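Local coordinates for protein Sso-CP2 metallo-carboxypetidase (Sulfolobus solfataricus, PDB 4MMO) that probably works as a zinc-dependent carboxypeptidase of the M20 family, trimming residues from the C-terminal end of peptides, at residues P173-G178 and K357-S362; L324-L329 and G336-H341; K364-T369 and T427-K432. All coordinates share one frame; numbering follows the deposited sequence.

Contact 1: P173-G178 and K357-S362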
# COMPACT_ATOMS: atom_id res chain seq x y z
N PRO A 173 15.37 29.93 -20.24
CA PRO A 173 14.37 29.13 -20.96
C PRO A 173 14.92 27.76 -21.33
O PRO A 173 16.13 27.62 -21.51
CB PRO A 173 14.09 29.96 -22.21
CG PRO A 173 15.31 30.80 -22.40
CD PRO A 173 15.81 31.10 -21.02
N GLN A 174 14.04 26.76 -21.43
CA GLN A 174 14.45 25.39 -21.73
C GLN A 174 13.92 24.91 -23.07
O GLN A 174 12.77 25.18 -23.44
CB GLN A 174 14.00 24.45 -20.61
CG GLN A 174 14.71 24.70 -19.29
CD GLN A 174 14.28 23.73 -18.22
OE1 GLN A 174 15.10 23.01 -17.66
NE2 GLN A 174 12.99 23.72 -17.91
N ILE A 175 14.77 24.20 -23.80
CA ILE A 175 14.43 23.62 -25.09
C ILE A 175 14.59 22.12 -24.94
O ILE A 175 15.67 21.63 -24.60
CB ILE A 175 15.36 24.11 -26.22
CG1 ILE A 175 15.47 25.64 -26.22
CG2 ILE A 175 14.88 23.60 -27.57
CD1 ILE A 175 14.19 26.37 -26.52
N VAL A 176 13.51 21.38 -25.21
CA VAL A 176 13.50 19.94 -24.97
C VAL A 176 13.20 19.19 -26.26
O VAL A 176 12.15 19.38 -26.88
CB VAL A 176 12.47 19.60 -23.88
CG1 VAL A 176 12.58 18.13 -23.50
CG2 VAL A 176 12.70 20.49 -22.66
N LEU A 177 14.12 18.31 -26.64
CA LEU A 177 14.08 17.66 -27.95
C LEU A 177 13.53 16.24 -27.91
O LEU A 177 13.81 15.44 -28.80
CB LEU A 177 15.49 17.63 -28.54
CG LEU A 177 16.25 18.95 -28.54
CD1 LEU A 177 17.59 18.79 -29.24
CD2 LEU A 177 15.44 20.05 -29.19
N GLY A 178 12.75 15.92 -26.88
CA GLY A 178 12.20 14.58 -26.78
C GLY A 178 11.56 14.25 -25.45
O GLY A 178 11.41 15.10 -24.58
N LYS A 357 15.96 25.55 -34.16
CA LYS A 357 16.80 26.72 -34.33
C LYS A 357 16.01 27.99 -34.06
O LYS A 357 16.44 28.83 -33.27
CB LYS A 357 17.39 26.76 -35.75
CG LYS A 357 18.59 25.86 -35.94
CD LYS A 357 18.93 25.68 -37.41
CE LYS A 357 20.37 25.25 -37.61
NZ LYS A 357 20.69 24.99 -39.05
N ALA A 358 14.85 28.12 -34.70
CA ALA A 358 13.98 29.27 -34.49
C ALA A 358 13.63 29.43 -33.01
O ALA A 358 13.48 30.54 -32.51
CB ALA A 358 12.71 29.12 -35.31
N MET A 359 13.51 28.31 -32.31
CA MET A 359 13.14 28.32 -30.90
C MET A 359 14.31 28.79 -30.02
O MET A 359 14.13 29.60 -29.12
CB MET A 359 12.68 26.92 -30.50
CG MET A 359 11.82 26.87 -29.26
SD MET A 359 10.21 27.69 -29.41
CE MET A 359 9.30 26.53 -30.42
N ILE A 360 15.50 28.27 -30.29
CA ILE A 360 16.70 28.70 -29.58
C ILE A 360 16.97 30.19 -29.74
O ILE A 360 17.28 30.89 -28.78
CB ILE A 360 17.94 27.90 -30.04
CG1 ILE A 360 17.85 26.46 -29.53
CG2 ILE A 360 19.24 28.56 -29.54
CD1 ILE A 360 18.95 25.54 -30.02
N GLU A 361 16.87 30.69 -30.97
CA GLU A 361 17.22 32.07 -31.26
C GLU A 361 16.20 33.03 -30.66
O GLU A 361 16.56 34.06 -30.08
CB GLU A 361 17.36 32.28 -32.77
CG GLU A 361 17.80 33.69 -33.18
CD GLU A 361 17.89 33.88 -34.69
OE1 GLU A 361 17.56 34.98 -35.17
OE2 GLU A 361 18.29 32.93 -35.40
N SER A 362 14.92 32.70 -30.78
CA SER A 362 13.86 33.53 -30.21
C SER A 362 13.96 33.59 -28.69
O SER A 362 13.77 34.65 -28.09
CB SER A 362 12.48 33.01 -30.62
OG SER A 362 12.31 31.65 -30.26
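Ile175 and Ile360 mark the nearest approach of two backbones, the short strand 174-176 and the helix 354-367, with 7.1 Å between the CA atoms of Ile175 and Ile360. No hydrogen bond joins the two segments, so a strand and a helix meet here through hydrocarbon alone. Ile175 is the one strand residue that bridges the gap. Its CB points toward the helix, and CG1 lies anti to the carbonyl carbon (chi1 -50°), which sends the longer branch across to the helix, where it meets two successive residues. At its tip, Ile175 CD1 rests against Met359 CG at 3.7 Å. Closer to the backbone, Ile175 CG1 meets Ile360 CG1 at 4.2 Å, the two isoleucine side chains crossing at about a right angle. Met359 leaves its backbone toward the strand, but bends at chi2 and chi3 (65° and 74°) carry the thioether away. A beta-branched residue fits an extended strand in a buried setting, while an unbranched methionine can serve two neighbours at once. The side chain of Met359 is about 11 Å from that of the zinc ligand Glu163. One turn further on, the buried hydroxyl Ser362 OG lies 2.8 Å from Ala358 O and 3.0 Å from Met359 O, so the polar group is accommodated within its own helix. A helix laid on a sheet by hydrophobic side chains is the usual alpha/beta packing. Strand 174-176 pairs in parallel with strand 372-374, Ile175 making backbone hydrogen bonds to Gln372 and Ile374. Val373 and Val396 add their side chains to the same hydrophobic layer, which helix 354-367 covers, and Met359 reaches from this layer to Phe430 of helix 417-433.

Contact 2: L324-L329 and G336-H341; sequences LLKKHL and GEILAH. With SO4 (sulfate ion), chain F.
Ile338 meets Lys326 and Leu329 where the last helix of the dimerisation domain, 318-331, packs against the strand that follows it, 337-348. The backbones stand well apart, 8.4 Å between the CA atoms of Lys326 and Ile338, and side chains fill the distance. One methyl group does the work: Ile338 CD1 faces Leu329 CD1 tip to tip at 3.8 Å and also lies 3.9 Å from Lys326 CG. With CG1 anti to the carbonyl carbon (chi1 -44°) and the chain extended beyond it, Ile338 delivers that methyl straight at the helix. Leucine suits the buried position, where Leu329 also touches Leu187 and Ile214. Lysine suits the border, since its aliphatic root can lie against Ile338 while its amine leaves for the outside. A bend at chi3 (78°) turns that end aside, and Lys326 NZ gives a hydrogen bond of 2.7 Å to O2 of a sulfate ion, probably from the crystallisation liquor. Strand 337-348 pairs antiparallel with strand 178-190, and Phe322, one turn earlier on the helix, also packs on Ile338. Helices 207-218 and 318-331 lie against one antiparallel sheet in a beta-alpha-beta-beta-alpha-beta order, the ferredoxin-like arrangement of the M20 dimerisation domain.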
# COMPACT_ATOMS: atom_id res chain seq x y z
N LEU A 324 7.78 -8.53 -23.04
CA LEU A 324 8.96 -9.01 -22.33
C LEU A 324 8.64 -9.18 -20.84
O LEU A 324 9.04 -10.17 -20.22
CB LEU A 324 10.13 -8.05 -22.50
CG LEU A 324 10.71 -7.91 -23.91
CD1 LEU A 324 11.88 -6.94 -23.89
CD2 LEU A 324 11.15 -9.25 -24.47
N LEU A 325 7.93 -8.21 -20.29
CA LEU A 325 7.51 -8.29 -18.90
C LEU A 325 6.65 -9.53 -18.69
O LEU A 325 6.82 -10.25 -17.71
CB LEU A 325 6.71 -7.05 -18.51
CG LEU A 325 6.04 -7.11 -17.13
CD1 LEU A 325 7.09 -7.26 -16.04
CD2 LEU A 325 5.17 -5.88 -16.90
N LYS A 326 5.73 -9.78 -19.61
CA LYS A 326 4.81 -10.90 -19.45
C LYS A 326 5.55 -12.23 -19.53
O LYS A 326 5.29 -13.12 -18.73
CB LYS A 326 3.68 -10.81 -20.48
CG LYS A 326 2.61 -9.81 -20.07
CD LYS A 326 1.79 -9.32 -21.25
CE LYS A 326 0.77 -10.33 -21.70
NZ LYS A 326 -0.01 -9.85 -22.88
N LYS A 327 6.47 -12.37 -20.47
CA LYS A 327 7.29 -13.58 -20.55
C LYS A 327 8.03 -13.78 -19.23
O LYS A 327 8.11 -14.90 -18.72
CB LYS A 327 8.28 -13.51 -21.71
CG LYS A 327 7.69 -13.95 -23.04
CD LYS A 327 8.68 -13.75 -24.18
CE LYS A 327 8.15 -14.31 -25.49
NZ LYS A 327 7.04 -13.48 -26.06
N HIS A 328 8.55 -12.69 -18.67
CA HIS A 328 9.27 -12.74 -17.41
C HIS A 328 8.37 -13.20 -16.26
O HIS A 328 8.76 -14.04 -15.45
CB HIS A 328 9.86 -11.37 -17.10
CG HIS A 328 10.52 -11.29 -15.76
ND1 HIS A 328 11.87 -11.54 -15.58
CD2 HIS A 328 10.03 -11.00 -14.53
CE1 HIS A 328 12.17 -11.40 -14.30
NE2 HIS A 328 11.08 -11.07 -13.65
N LEU A 329 7.17 -12.63 -16.18
CA LEU A 329 6.24 -12.99 -15.11
C LEU A 329 5.82 -14.46 -15.18
O LEU A 329 5.56 -15.07 -14.14
CB LEU A 329 5.01 -12.08 -15.16
CG LEU A 329 5.26 -10.61 -14.79
CD1 LEU A 329 4.01 -9.78 -15.02
CD2 LEU A 329 5.74 -10.47 -13.35
N GLY A 336 -1.83 -14.42 -11.63
CA GLY A 336 -2.83 -13.39 -11.41
C GLY A 336 -3.09 -12.55 -12.64
O GLY A 336 -2.73 -12.93 -13.75
N GLU A 337 -3.71 -11.40 -12.43
CA GLU A 337 -4.11 -10.52 -13.51
C GLU A 337 -3.02 -9.51 -13.81
O GLU A 337 -2.29 -9.08 -12.91
CB GLU A 337 -5.39 -9.78 -13.12
CG GLU A 337 -6.44 -9.73 -14.22
CD GLU A 337 -7.58 -8.78 -13.91
OE1 GLU A 337 -7.54 -8.13 -12.84
OE2 GLU A 337 -8.51 -8.66 -14.74
N ILE A 338 -2.90 -9.14 -15.08
CA ILE A 338 -2.02 -8.05 -15.49
C ILE A 338 -2.84 -7.05 -16.29
O ILE A 338 -3.47 -7.41 -17.28
CB ILE A 338 -0.86 -8.53 -16.37
CG1 ILE A 338 -0.24 -9.81 -15.82
CG2 ILE A 338 0.19 -7.43 -16.49
CD1 ILE A 338 0.75 -10.46 -16.76
N LEU A 339 -2.82 -5.80 -15.84
CA LEU A 339 -3.54 -4.72 -16.50
C LEU A 339 -2.53 -3.65 -16.90
O LEU A 339 -1.66 -3.29 -16.11
CB LEU A 339 -4.58 -4.13 -15.56
CG LEU A 339 -5.55 -5.14 -14.94
CD1 LEU A 339 -6.21 -4.55 -13.70
CD2 LEU A 339 -6.60 -5.56 -15.95
N ALA A 340 -2.65 -3.14 -18.13
CA ALA A 340 -1.73 -2.12 -18.63
C ALA A 340 -2.46 -0.94 -19.26
O ALA A 340 -3.62 -1.06 -19.66
CB ALA A 340 -0.78 -2.73 -19.63
N HIS A 341 -1.78 0.20 -19.35
CA HIS A 341 -2.30 1.37 -20.04
C HIS A 341 -1.22 2.44 -20.19
O HIS A 341 -0.12 2.32 -19.65
CB HIS A 341 -3.50 1.95 -19.30
CG HIS A 341 -3.20 2.42 -17.91
ND1 HIS A 341 -3.19 1.58 -16.82
CD2 HIS A 341 -2.89 3.66 -17.44
CE1 HIS A 341 -2.89 2.27 -15.73
NE2 HIS A 341 -2.70 3.53 -16.08
S SO4 F . -1.09 -13.14 -21.88
O1 SO4 F . -1.11 -12.81 -20.46
O2 SO4 F . -1.57 -11.99 -22.65
O3 SO4 F . 0.28 -13.47 -22.28
O4 SO4 F . -1.96 -14.28 -22.14

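Contact 3: K364-T369 and T427-K432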
# COMPACT_ATOMS: atom_id res chain seq x y z
N LYS A 364 16.58 33.27 -26.90
CA LYS A 364 17.77 34.05 -26.60
C LYS A 364 17.48 35.54 -26.68
O LYS A 364 17.88 36.31 -25.80
CB LYS A 364 18.85 33.65 -27.61
CG LYS A 364 20.25 34.05 -27.23
CD LYS A 364 21.22 33.41 -28.21
CE LYS A 364 22.66 33.76 -27.88
NZ LYS A 364 23.05 33.25 -26.54
N LYS A 365 16.76 35.95 -27.72
CA LYS A 365 16.38 37.35 -27.89
C LYS A 365 15.45 37.85 -26.78
O LYS A 365 15.63 38.95 -26.26
CB LYS A 365 15.72 37.53 -29.25
CG LYS A 365 15.39 38.97 -29.60
CD LYS A 365 14.82 39.08 -31.00
CE LYS A 365 14.65 40.53 -31.43
NZ LYS A 365 13.83 41.31 -30.47
N VAL A 366 14.45 37.05 -26.43
CA VAL A 366 13.42 37.49 -25.49
C VAL A 366 13.90 37.49 -24.05
O VAL A 366 13.62 38.43 -23.30
CB VAL A 366 12.15 36.61 -25.63
CG1 VAL A 366 11.18 36.83 -24.47
CG2 VAL A 366 11.47 36.90 -26.95
N TYR A 367 14.64 36.45 -23.66
CA TYR A 367 15.05 36.28 -22.27
C TYR A 367 16.45 36.81 -22.00
O TYR A 367 16.81 37.09 -20.86
CB TYR A 367 14.94 34.81 -21.86
CG TYR A 367 13.52 34.31 -21.83
CD1 TYR A 367 12.70 34.53 -20.73
CD2 TYR A 367 12.98 33.62 -22.92
CE1 TYR A 367 11.39 34.09 -20.70
CE2 TYR A 367 11.67 33.17 -22.90
CZ TYR A 367 10.88 33.41 -21.79
OH TYR A 367 9.58 32.96 -21.76
N GLY A 368 17.24 36.95 -23.06
CA GLY A 368 18.55 37.57 -22.95
C GLY A 368 19.58 36.71 -22.24
O GLY A 368 20.60 37.21 -21.77
N THR A 369 19.31 35.41 -22.15
CA THR A 369 20.27 34.46 -21.60
C THR A 369 20.41 33.27 -22.53
O THR A 369 19.73 33.19 -23.55
CB THR A 369 19.88 33.99 -20.18
OG1 THR A 369 20.88 33.09 -19.69
CG2 THR A 369 18.52 33.30 -20.20
N THR A 427 6.80 33.46 -28.18
CA THR A 427 6.06 32.80 -29.24
C THR A 427 6.03 33.66 -30.50
O THR A 427 6.17 33.15 -31.61
CB THR A 427 4.60 32.51 -28.82
OG1 THR A 427 4.59 31.75 -27.61
CG2 THR A 427 3.87 31.74 -29.92
N GLU A 428 5.81 34.96 -30.31
CA GLU A 428 5.80 35.92 -31.41
C GLU A 428 7.11 35.87 -32.19
O GLU A 428 7.11 35.68 -33.40
CB GLU A 428 5.55 37.33 -30.88
CG GLU A 428 4.09 37.63 -30.61
CD GLU A 428 3.87 38.93 -29.85
OE1 GLU A 428 4.83 39.47 -29.26
OE2 GLU A 428 2.72 39.42 -29.83
N GLU A 429 8.22 36.02 -31.48
CA GLU A 429 9.54 35.96 -32.11
C GLU A 429 9.77 34.61 -32.77
O GLU A 429 10.35 34.53 -33.85
CB GLU A 429 10.64 36.23 -31.09
CG GLU A 429 10.91 37.71 -30.86
CD GLU A 429 11.39 38.43 -32.11
OE1 GLU A 429 11.23 39.66 -32.19
OE2 GLU A 429 11.94 37.75 -33.01
N PHE A 430 9.29 33.54 -32.14
CA PHE A 430 9.45 32.21 -32.72
C PHE A 430 8.72 32.10 -34.05
O PHE A 430 9.25 31.55 -35.01
CB PHE A 430 8.98 31.12 -31.76
CG PHE A 430 8.70 29.81 -32.44
CD1 PHE A 430 9.73 29.00 -32.88
CD2 PHE A 430 7.39 29.40 -32.65
CE1 PHE A 430 9.48 27.81 -33.53
CE2 PHE A 430 7.13 28.20 -33.30
CZ PHE A 430 8.17 27.40 -33.73
N LEU A 431 7.50 32.64 -34.11
CA LEU A 431 6.68 32.55 -35.31
C LEU A 431 7.18 33.46 -36.44
O LEU A 431 6.94 33.18 -37.61
CB LEU A 431 5.22 32.90 -34.98
CG LEU A 431 4.42 31.94 -34.07
CD1 LEU A 431 3.10 32.58 -33.69
CD2 LEU A 431 4.18 30.60 -34.74
N LYS A 432 7.85 34.55 -36.08
CA LYS A 432 8.41 35.46 -37.08
C LYS A 432 9.64 34.83 -37.71
O LYS A 432 9.93 35.03 -38.89
CB LYS A 432 8.79 36.79 -36.43
CG LYS A 432 7.62 37.73 -36.20
CD LYS A 432 8.02 38.88 -35.29
CE LYS A 432 7.17 40.11 -35.55
NZ LYS A 432 7.19 41.06 -34.40
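Glu429 meets both Lys365 and Val366, at a helix-helix interface between the end of helix 354-367 and the C-terminal helix 417-433. The charged part is a salt bridge, Lys365 NZ to Glu429 OE1 at 3.5 Å, a loose ion pair without a hydrogen bond. Its setting is partly apolar: Lys365 CD lies 3.7 Å from Glu429 CD, so the lysine methylenes pass the carboxylate at about a right angle before the chain turns at chi4 (-55°) and brings the amine round to OE1. Deeper in, Val366 CG2 packs on Glu429 CG at 4.0 Å. Glu429 serves both partners because it bends at chi2 (-62°), leaving its methylene beside the valine while the acid group swings toward the lysine. Long amphipathic residues suit this exposed edge, since each has a hydrocarbon shaft for packing and a charge for the solvent side; the compact valine suits the inner position. An alanine in place of Glu429 would probably leave Lys365 without its charged mate here and open a gap beside Val366 CG2. The next layer is set by the helices themselves. Glu429 also touches Ser362, a turn back on the partner helix, and Phe430 beside it packs on Val355, so the helices also meet on their buried side. Glu428, hydrogen-bonded to His118, ties the C-terminal helix to helix 102-121. Helix 354-367 stops just past the contact, where Gly368 takes a positive phi (72°) that residues with a CB adopt less readily, and Gly368 N still bonds Lys364 O at 2.9 Å. Val366 spends its other methyl on its own neighbour, CG1 sitting 3.9 Å above the plane of the Tyr367 ring, displaced from the ring centre.

How the contacts relate
Contacts 1 and 3 are neighbours, their centres 10 Å apart, and both use helix 354-367: one side of it meets strand 174-176, another the C-terminal helix 417-433. They also touch directly, Pro173 packing on Tyr367 and Thr369. Contact 2 lies 38 Å from contact 1 and 46 Å from contact 3, centre to centre, on the far side of the chain's centre in the dimerisation domain. Along the chain, contact 2 is nested inside the long excursion that contact 1 closes, and contact 3 follows both. Strand 337-348 leads directly into helix 354-367, so the chain leaves the catalytic part, builds the dimerisation domain and returns to the catalytic part, where that helix serves contacts 1 and 3.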